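PDB 4KH3: antigen 43 from Escherichia coli, which drives the clumping of bacterial cells as a self-associating autotransporter adhesin, through a Velcro-like mechanism linked to biofilm formation. Local coordinates for residues A[416-427]-A[437-448]; A[269-280]-A[285-296]. All coordinates share one frame; numbering follows the deposited sequence. Where two conformers were deposited one is given.

Contact 1: A[416-427]-A[437-448]; sequences GKTVNNDTLTIR and SLTGNGSVEKSG
Glu445 crosses Thr425 and Thr423 obliquely on one face of the paired strands. Its CB rests 3.7 Å from Thr425 OG1, and its CG reaches back along the neighbouring strand to meet Thr423 CG2 at 3.6 Å. A bend at chi2 (-88°) then turns the carboxylate toward its own strand, where OE2 takes a weak hydrogen bond from Ser443 OG and another weak one from Asn465 ND2 in the next coil. The opposite face, with Thr418, Leu438, Leu424, Val444, Ile426 and Lys446, is largely apolar. Leu438, with CG anti to the backbone N (chi1 -177°), splits its two methyls: CD1 settles 3.8 Å from Asn420 CB and also against Thr418 CG2, while CD2 meets Leu424 CD2 at 4.0 Å across the bend between the two strand pairs. Further on, the aliphatic chain of Lys446 passes over Ile426, its CD 3.6 Å from Ile426 CG2, before NZ is taken up by the carbonyls of Ser447, Gly450 and Glu468. At the bend itself Asn421 OD1 accepts the backbone N of Asn441 at 2.8 Å, in the plane of its carbonyl, and Asn420 OD1 accepts Asp422 N in an Asx turn, while Asn420 ND2 is held by Gln461. Beyond the bend, water 1 joins Thr425 OG1, Ile426 O and Ser447 OG. Parallel backbone ladders flank the corner, 417-420 with 437-439 and 423-426 with 443-446; in the second, the axes run 4.6 Å apart and diverge by only 16°. Matching residues stacked coil upon coil, with a mainly aliphatic row on the face of Leu438 and Leu424 and mostly polar side chains on that of Glu445, are the signature of the parallel beta-helix of autotransporter passenger domains.

Contact 2: A[269-280]-A[285-296]; sequences STAATVTGTNRL and VVAGKADNVVLE
Arg279 and Glu296 approach from opposite directions and meet side-on: NH2 gives a nearly straight bond of 2.8 Å to Glu296 OE1, while NE reaches OE2 at 3.3 Å. Both oxygens are met on their syn side, with the guanidinium and carboxylate planes turned 36° apart. Val294 CG1 lies over one guanidinium face, and its other methyl, CG2, packs against Leu280 CD1 at 3.7 Å. Alongside, Asn278 ND2 donates to Asn292 O at 2.8 Å, almost within its own amide plane, and shares water 4 with Val294 N. At the other end Val274 and Val285 form an antiparallel hydrogen-bonded pair, Val285 N to Val274 O being 2.7 Å. Val285 CG1 packs against Ser269 O at 3.3 Å, and water 2 bridges the carbonyls of Thr270 and Ala272 to Gly288 N.

In the next shell, Asn278 OD1 accepts Leu280 N in an Asx turn, which helps to hold the amide in place just before Arg279. Asp315 forms a second salt bridge with Arg279 NH2; its OD2 lies close to Glu296 OE1, and the shared arginine probably offsets their like charges. Gly263 N donates to Glu296 OE2.

Strand 281-286 is thus flanked by antiparallel neighbours, 273-278 and 289-291, whose outer edges pair in parallel with strands 254-260 and 308-310.

Overall arrangement
Contacts 1 and 2 follow each other along the chain, contact 2 closing before contact 1 opens, and they do not touch: their centres are 40 Å apart and their nearest atoms about 27 Å. Contact 2 lies nearer the middle of the molecule, its centre 18 Å from that of the chain against 41 Å for contact 1. They illustrate two ways of building the same elongated solenoid: 416-427 with 437-448 stacks neighbouring coils in parallel, whereas 269-280 with 285-296 joins the strands of an antiparallel hairpin that interrupts the parallel ladder. A malonate ion, probably from crystallisation, sits about 5 Å from the Asn292 side chain in contact 2.

Contact 1: A[416-427]-A[437-448]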
# COMPACT_ATOMS: atom_id res chain seq x y z
N GLY A 416 -22.51 18.92 -17.69
CA GLY A 416 -22.74 19.78 -18.83
C GLY A 416 -24.07 19.50 -19.49
O GLY A 416 -25.00 19.02 -18.84
N LYS A 417 -24.18 19.81 -20.78
CA LYS A 417 -25.38 19.50 -21.53
C LYS A 417 -25.22 18.15 -22.20
O LYS A 417 -24.38 17.96 -23.08
CB LYS A 417 -25.67 20.58 -22.58
CG LYS A 417 -25.60 22.01 -22.06
CD LYS A 417 -25.93 23.01 -23.16
CE LYS A 417 -25.33 24.39 -22.89
NZ LYS A 417 -25.89 25.04 -21.67
N THR A 418 -26.04 17.19 -21.77
CA THR A 418 -26.00 15.84 -22.32
C THR A 418 -27.28 15.65 -23.12
O THR A 418 -28.27 16.31 -22.85
CB THR A 418 -25.87 14.80 -21.17
OG1 THR A 418 -24.67 15.05 -20.43
CG2 THR A 418 -25.87 13.37 -21.69
N VAL A 419 -27.24 14.76 -24.10
CA VAL A 419 -28.37 14.57 -24.99
C VAL A 419 -28.87 13.14 -24.91
O VAL A 419 -28.07 12.20 -24.90
CB VAL A 419 -27.95 14.88 -26.45
CG1 VAL A 419 -29.03 14.45 -27.44
CG2 VAL A 419 -27.62 16.36 -26.61
N ASN A 420 -30.18 12.97 -24.84
CA ASN A 420 -30.77 11.64 -25.00
C ASN A 420 -32.00 11.69 -25.91
O ASN A 420 -32.95 12.43 -25.66
CB ASN A 420 -31.15 11.02 -23.66
CG ASN A 420 -31.94 9.74 -23.82
OD1 ASN A 420 -31.57 8.87 -24.60
ND2 ASN A 420 -33.04 9.63 -23.09
N ASN A 421 -31.96 10.91 -26.98
CA ASN A 421 -33.06 10.85 -27.93
C ASN A 421 -33.59 9.43 -27.97
O ASN A 421 -34.56 9.13 -28.66
CB ASN A 421 -32.60 11.29 -29.33
CG ASN A 421 -32.23 12.78 -29.39
OD1 ASN A 421 -32.91 13.63 -28.81
ND2 ASN A 421 -31.15 13.09 -30.08
N ASP A 422 -32.95 8.54 -27.20
CA ASP A 422 -33.40 7.16 -27.11
C ASP A 422 -33.98 6.88 -25.73
O ASP A 422 -34.69 7.71 -25.17
CB ASP A 422 -32.27 6.19 -27.45
CG ASP A 422 -31.62 6.49 -28.80
OD1 ASP A 422 -32.13 7.35 -29.54
OD2 ASP A 422 -30.60 5.85 -29.12
N THR A 423 -33.69 5.71 -25.17
CA THR A 423 -34.36 5.28 -23.96
C THR A 423 -33.47 5.23 -22.71
O THR A 423 -32.50 4.48 -22.66
CB THR A 423 -35.00 3.92 -24.17
OG1 THR A 423 -35.93 4.00 -25.26
CG2 THR A 423 -35.73 3.47 -22.91
N LEU A 424 -33.81 6.04 -21.72
CA LEU A 424 -33.19 5.96 -20.40
C LEU A 424 -34.13 5.17 -19.49
O LEU A 424 -35.29 5.54 -19.31
CB LEU A 424 -32.97 7.36 -19.85
CG LEU A 424 -32.38 7.48 -18.44
CD1 LEU A 424 -31.06 6.76 -18.37
CD2 LEU A 424 -32.22 8.95 -18.04
N THR A 425 -33.66 4.06 -18.94
CA THR A 425 -34.56 3.16 -18.23
C THR A 425 -34.05 2.72 -16.86
O THR A 425 -32.89 2.36 -16.70
CB THR A 425 -34.93 1.91 -19.08
OG1 THR A 425 -35.87 1.10 -18.35
CG2 THR A 425 -33.72 1.07 -19.38
N ILE A 426 -34.95 2.77 -15.88
CA ILE A 426 -34.68 2.29 -14.53
C ILE A 426 -35.63 1.12 -14.27
O ILE A 426 -36.84 1.28 -14.31
CB ILE A 426 -34.91 3.38 -13.48
CG1 ILE A 426 -33.81 4.45 -13.57
CG2 ILE A 426 -34.93 2.78 -12.06
CD1 ILE A 426 -33.95 5.42 -14.71
N ARG A 427 -35.07 -0.06 -14.03
CA ARG A 427 -35.89 -1.25 -13.98
C ARG A 427 -35.91 -1.95 -12.62
O ARG A 427 -36.76 -2.82 -12.37
CB ARG A 427 -35.43 -2.22 -15.06
CG ARG A 427 -35.42 -1.61 -16.45
CD ARG A 427 -35.03 -2.62 -17.51
NE ARG A 427 -35.87 -3.81 -17.44
CZ ARG A 427 -35.42 -5.05 -17.59
NH1 ARG A 427 -34.13 -5.27 -17.82
NH2 ARG A 427 -36.25 -6.08 -17.51
N SER A 437 -27.66 19.03 -17.31
CA SER A 437 -28.80 19.12 -18.19
C SER A 437 -28.87 17.89 -19.07
O SER A 437 -27.85 17.40 -19.55
CB SER A 437 -28.70 20.38 -19.04
OG SER A 437 -29.50 20.27 -20.20
N LEU A 438 -30.09 17.38 -19.27
CA LEU A 438 -30.33 16.29 -20.19
C LEU A 438 -31.49 16.70 -21.08
O LEU A 438 -32.58 16.95 -20.59
CB LEU A 438 -30.68 15.02 -19.42
CG LEU A 438 -30.91 13.73 -20.22
CD1 LEU A 438 -29.67 13.32 -21.00
CD2 LEU A 438 -31.33 12.62 -19.29
N THR A 439 -31.25 16.80 -22.39
CA THR A 439 -32.30 17.19 -23.31
C THR A 439 -32.46 16.18 -24.43
O THR A 439 -31.72 15.20 -24.49
CB THR A 439 -32.02 18.55 -23.95
OG1 THR A 439 -30.77 18.48 -24.65
CG2 THR A 439 -31.93 19.62 -22.87
N GLY A 440 -33.44 16.42 -25.30
CA GLY A 440 -33.68 15.56 -26.44
C GLY A 440 -35.12 15.12 -26.61
O GLY A 440 -36.01 15.58 -25.90
N ASN A 441 -35.35 14.22 -27.56
CA ASN A 441 -36.68 13.70 -27.82
C ASN A 441 -36.79 12.30 -27.27
O ASN A 441 -37.69 11.54 -27.65
CB ASN A 441 -36.97 13.70 -29.32
CG ASN A 441 -36.53 14.98 -30.00
OD1 ASN A 441 -35.60 14.97 -30.81
ND2 ASN A 441 -37.17 16.10 -29.65
N GLY A 442 -35.87 11.95 -26.39
CA GLY A 442 -35.87 10.64 -25.77
C GLY A 442 -36.91 10.52 -24.67
O GLY A 442 -37.54 11.51 -24.27
N SER A 443 -37.09 9.31 -24.18
CA SER A 443 -38.01 9.09 -23.08
C SER A 443 -37.33 8.36 -21.92
O SER A 443 -36.38 7.59 -22.12
CB SER A 443 -39.24 8.31 -23.56
OG SER A 443 -38.89 7.01 -24.00
N VAL A 444 -37.82 8.62 -20.71
CA VAL A 444 -37.38 7.89 -19.52
C VAL A 444 -38.42 6.85 -19.12
O VAL A 444 -39.62 7.15 -19.12
CB VAL A 444 -37.15 8.84 -18.34
CG1 VAL A 444 -36.44 8.11 -17.21
CG2 VAL A 444 -36.37 10.08 -18.78
N GLU A 445 -37.98 5.63 -18.81
CA GLU A 445 -38.88 4.57 -18.36
C GLU A 445 -38.56 4.23 -16.91
O GLU A 445 -37.40 3.98 -16.57
CB GLU A 445 -38.71 3.30 -19.19
CG GLU A 445 -38.56 3.52 -20.68
CD GLU A 445 -39.88 3.56 -21.41
OE1 GLU A 445 -40.82 2.85 -20.97
OE2 GLU A 445 -39.98 4.30 -22.41
N LYS A 446 -39.58 4.22 -16.05
CA LYS A 446 -39.37 3.86 -14.65
C LYS A 446 -40.24 2.68 -14.24
O LYS A 446 -41.47 2.76 -14.25
CB LYS A 446 -39.62 5.06 -13.72
CG LYS A 446 -39.64 4.70 -12.24
CD LYS A 446 -38.33 4.06 -11.79
CE LYS A 446 -38.33 3.72 -10.29
NZ LYS A 446 -39.13 2.49 -9.96
N SER A 447 -39.59 1.58 -13.90
CA SER A 447 -40.28 0.39 -13.42
C SER A 447 -39.56 -0.13 -12.19
O SER A 447 -38.59 0.48 -11.72
CB SER A 447 -40.36 -0.67 -14.52
OG SER A 447 -39.08 -0.94 -15.06
N GLY A 448 -40.03 -1.26 -11.67
CA GLY A 448 -39.54 -1.74 -10.39
C GLY A 448 -40.01 -0.87 -9.23
O GLY A 448 -40.49 0.26 -9.43
O HOH W 1 -38.58 0.91 -16.95

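Contact 2: A[269-280]-A[285-296]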
# COMPACT_ATOMS: atom_id res chain seq x y z
N SER A 269 1.43 0.26 -12.68
CA SER A 269 0.96 1.00 -13.83
C SER A 269 1.90 0.75 -14.99
O SER A 269 2.89 0.02 -14.86
CB SER A 269 0.90 2.50 -13.52
OG SER A 269 2.22 3.02 -13.44
N THR A 270 1.60 1.37 -16.12
CA THR A 270 2.36 1.12 -17.34
C THR A 270 3.69 1.85 -17.29
O THR A 270 4.54 1.66 -18.15
CB THR A 270 1.55 1.49 -18.59
OG1 THR A 270 0.91 2.75 -18.38
CG2 THR A 270 0.46 0.46 -18.84
N ALA A 271 3.88 2.68 -16.27
CA ALA A 271 5.14 3.38 -16.07
C ALA A 271 6.13 2.58 -15.20
O ALA A 271 7.22 3.04 -14.91
CB ALA A 271 4.90 4.77 -15.45
N ALA A 272 5.73 1.37 -14.80
CA ALA A 272 6.61 0.51 -14.01
C ALA A 272 7.10 -0.68 -14.83
O ALA A 272 6.60 -0.94 -15.93
CB ALA A 272 5.89 0.02 -12.75
N THR A 273 8.08 -1.39 -14.30
CA THR A 273 8.55 -2.62 -14.94
C THR A 273 8.28 -3.82 -14.03
O THR A 273 8.81 -3.90 -12.92
CB THR A 273 10.05 -2.57 -15.22
OG1 THR A 273 10.33 -1.40 -15.99
CG2 THR A 273 10.48 -3.82 -15.99
N VAL A 274 7.45 -4.75 -14.50
CA VAL A 274 7.09 -5.91 -13.70
C VAL A 274 7.02 -7.13 -14.61
O VAL A 274 6.29 -7.12 -15.59
CB VAL A 274 5.71 -5.71 -13.01
CG1 VAL A 274 5.43 -6.84 -12.04
CG2 VAL A 274 5.66 -4.37 -12.29
N THR A 275 7.81 -8.16 -14.31
CA THR A 275 7.72 -9.42 -15.06
C THR A 275 7.59 -10.63 -14.13
O THR A 275 8.15 -10.64 -13.03
CB THR A 275 8.92 -9.62 -16.01
OG1 THR A 275 10.13 -9.67 -15.24
CG2 THR A 275 9.02 -8.50 -17.03
N GLY A 276 6.85 -11.64 -14.57
CA GLY A 276 6.78 -12.90 -13.85
C GLY A 276 5.73 -13.86 -14.36
O GLY A 276 5.45 -13.93 -15.56
N THR A 277 5.15 -14.62 -13.44
CA THR A 277 4.06 -15.53 -13.77
C THR A 277 2.93 -15.36 -12.79
O THR A 277 3.14 -15.13 -11.60
CB THR A 277 4.50 -17.00 -13.71
OG1 THR A 277 5.23 -17.23 -12.49
CG2 THR A 277 5.39 -17.33 -14.90
N ASN A 278 1.71 -15.47 -13.27
CA ASN A 278 0.58 -15.53 -12.36
C ASN A 278 -0.15 -16.82 -12.64
O ASN A 278 0.38 -17.70 -13.34
CB ASN A 278 -0.33 -14.30 -12.51
CG ASN A 278 -0.73 -14.03 -13.95
OD1 ASN A 278 -1.07 -14.94 -14.71
ND2 ASN A 278 -0.69 -12.75 -14.33
N ARG A 279 -1.37 -16.94 -12.13
CA ARG A 279 -2.12 -18.18 -12.27
C ARG A 279 -2.59 -18.41 -13.72
O ARG A 279 -3.17 -19.44 -14.03
CB ARG A 279 -3.31 -18.21 -11.31
CG ARG A 279 -4.35 -17.11 -11.53
CD ARG A 279 -5.59 -17.42 -10.71
NE ARG A 279 -6.50 -16.29 -10.56
CZ ARG A 279 -7.45 -15.98 -11.44
NH1 ARG A 279 -7.59 -16.69 -12.55
NH2 ARG A 279 -8.24 -14.93 -11.21
N LEU A 280 -2.31 -17.44 -14.59
CA LEU A 280 -2.68 -17.58 -15.99
C LEU A 280 -1.46 -17.68 -16.89
O LEU A 280 -1.59 -17.75 -18.10
CB LEU A 280 -3.56 -16.41 -16.43
CG LEU A 280 -4.97 -16.38 -15.83
CD1 LEU A 280 -5.86 -15.38 -16.57
CD2 LEU A 280 -5.58 -17.77 -15.86
N VAL A 285 4.79 -6.12 -17.57
CA VAL A 285 4.57 -4.71 -17.76
C VAL A 285 5.96 -4.21 -18.10
O VAL A 285 6.83 -4.11 -17.22
CB VAL A 285 4.06 -4.02 -16.49
CG1 VAL A 285 3.70 -2.58 -16.80
CG2 VAL A 285 2.84 -4.75 -15.93
N VAL A 286 6.17 -3.94 -19.38
CA VAL A 286 7.48 -3.58 -19.89
C VAL A 286 7.37 -2.44 -20.91
O VAL A 286 6.57 -2.52 -21.86
CB VAL A 286 8.15 -4.80 -20.56
CG1 VAL A 286 9.35 -4.37 -21.37
CG2 VAL A 286 8.56 -5.80 -19.52
N ALA A 287 8.15 -1.38 -20.70
CA ALA A 287 8.28 -0.27 -21.65
C ALA A 287 6.93 0.25 -22.11
O ALA A 287 6.69 0.42 -23.30
CB ALA A 287 9.14 -0.70 -22.87
N GLY A 288 6.05 0.47 -21.14
CA GLY A 288 4.76 1.07 -21.41
C GLY A 288 3.70 0.10 -21.86
O GLY A 288 2.59 0.50 -22.20
N LYS A 289 4.02 -1.19 -21.88
CA LYS A 289 3.08 -2.20 -22.37
C LYS A 289 2.84 -3.33 -21.36
O LYS A 289 3.78 -3.96 -20.87
CB LYS A 289 3.56 -2.75 -23.71
CG LYS A 289 2.88 -4.02 -24.15
CD LYS A 289 1.52 -3.78 -24.75
CE LYS A 289 1.19 -4.87 -25.77
NZ LYS A 289 1.17 -6.23 -25.16
N ALA A 290 1.57 -3.59 -21.06
CA ALA A 290 1.18 -4.68 -20.16
C ALA A 290 0.55 -5.85 -20.91
O ALA A 290 -0.18 -5.66 -21.88
CB ALA A 290 0.21 -4.16 -19.08
N ASP A 291 0.84 -7.07 -20.47
CA ASP A 291 0.20 -8.24 -21.04
C ASP A 291 -0.03 -9.33 -19.99
O ASP A 291 0.88 -9.68 -19.24
CB ASP A 291 1.02 -8.80 -22.21
CG ASP A 291 0.36 -10.01 -22.88
OD1 ASP A 291 -0.89 -10.05 -22.97
OD2 ASP A 291 1.08 -10.92 -23.30
N ASN A 292 -1.26 -9.85 -19.95
CA ASN A 292 -1.67 -10.95 -19.06
C ASN A 292 -1.63 -10.60 -17.57
O ASN A 292 -1.44 -11.46 -16.72
CB ASN A 292 -0.88 -12.24 -19.35
CG ASN A 292 -1.52 -13.46 -18.70
OD1 ASN A 292 -2.74 -13.54 -18.54
ND2 ASN A 292 -0.68 -14.42 -18.31
N VAL A 293 -1.81 -9.32 -17.27
CA VAL A 293 -1.90 -8.90 -15.89
C VAL A 293 -3.20 -9.45 -15.28
O VAL A 293 -4.28 -9.35 -15.87
CB VAL A 293 -1.80 -7.36 -15.76
CG1 VAL A 293 -2.20 -6.92 -14.38
CG2 VAL A 293 -0.37 -6.91 -16.08
N VAL A 294 -3.09 -10.09 -14.12
CA VAL A 294 -4.26 -10.57 -13.41
C VAL A 294 -4.43 -9.71 -12.17
O VAL A 294 -3.48 -9.52 -11.39
CB VAL A 294 -4.13 -12.06 -13.02
CG1 VAL A 294 -5.17 -12.46 -11.96
CG2 VAL A 294 -4.24 -12.93 -14.27
N LEU A 295 -5.64 -9.18 -12.00
CA LEU A 295 -5.93 -8.20 -10.96
C LEU A 295 -7.04 -8.67 -10.05
O LEU A 295 -8.20 -8.70 -10.45
CB LEU A 295 -6.36 -6.89 -11.61
CG LEU A 295 -5.35 -6.19 -12.51
CD1 LEU A 295 -6.04 -5.01 -13.22
CD2 LEU A 295 -4.16 -5.71 -11.69
N GLU A 296 -6.70 -8.99 -8.81
CA GLU A 296 -7.71 -9.38 -7.82
C GLU A 296 -7.27 -8.97 -6.42
O GLU A 296 -6.10 -8.64 -6.22
CB GLU A 296 -7.97 -10.88 -7.90
CG GLU A 296 -6.70 -11.73 -7.85
CD GLU A 296 -6.89 -13.14 -8.41
OE1 GLU A 296 -8.00 -13.48 -8.88
OE2 GLU A 296 -5.92 -13.92 -8.38
O HOH W 2 6.77 0.42 -18.37
O HOH W 3 10.20 -1.12 -18.71
O HOH W 4 -0.18 -10.24 -13.02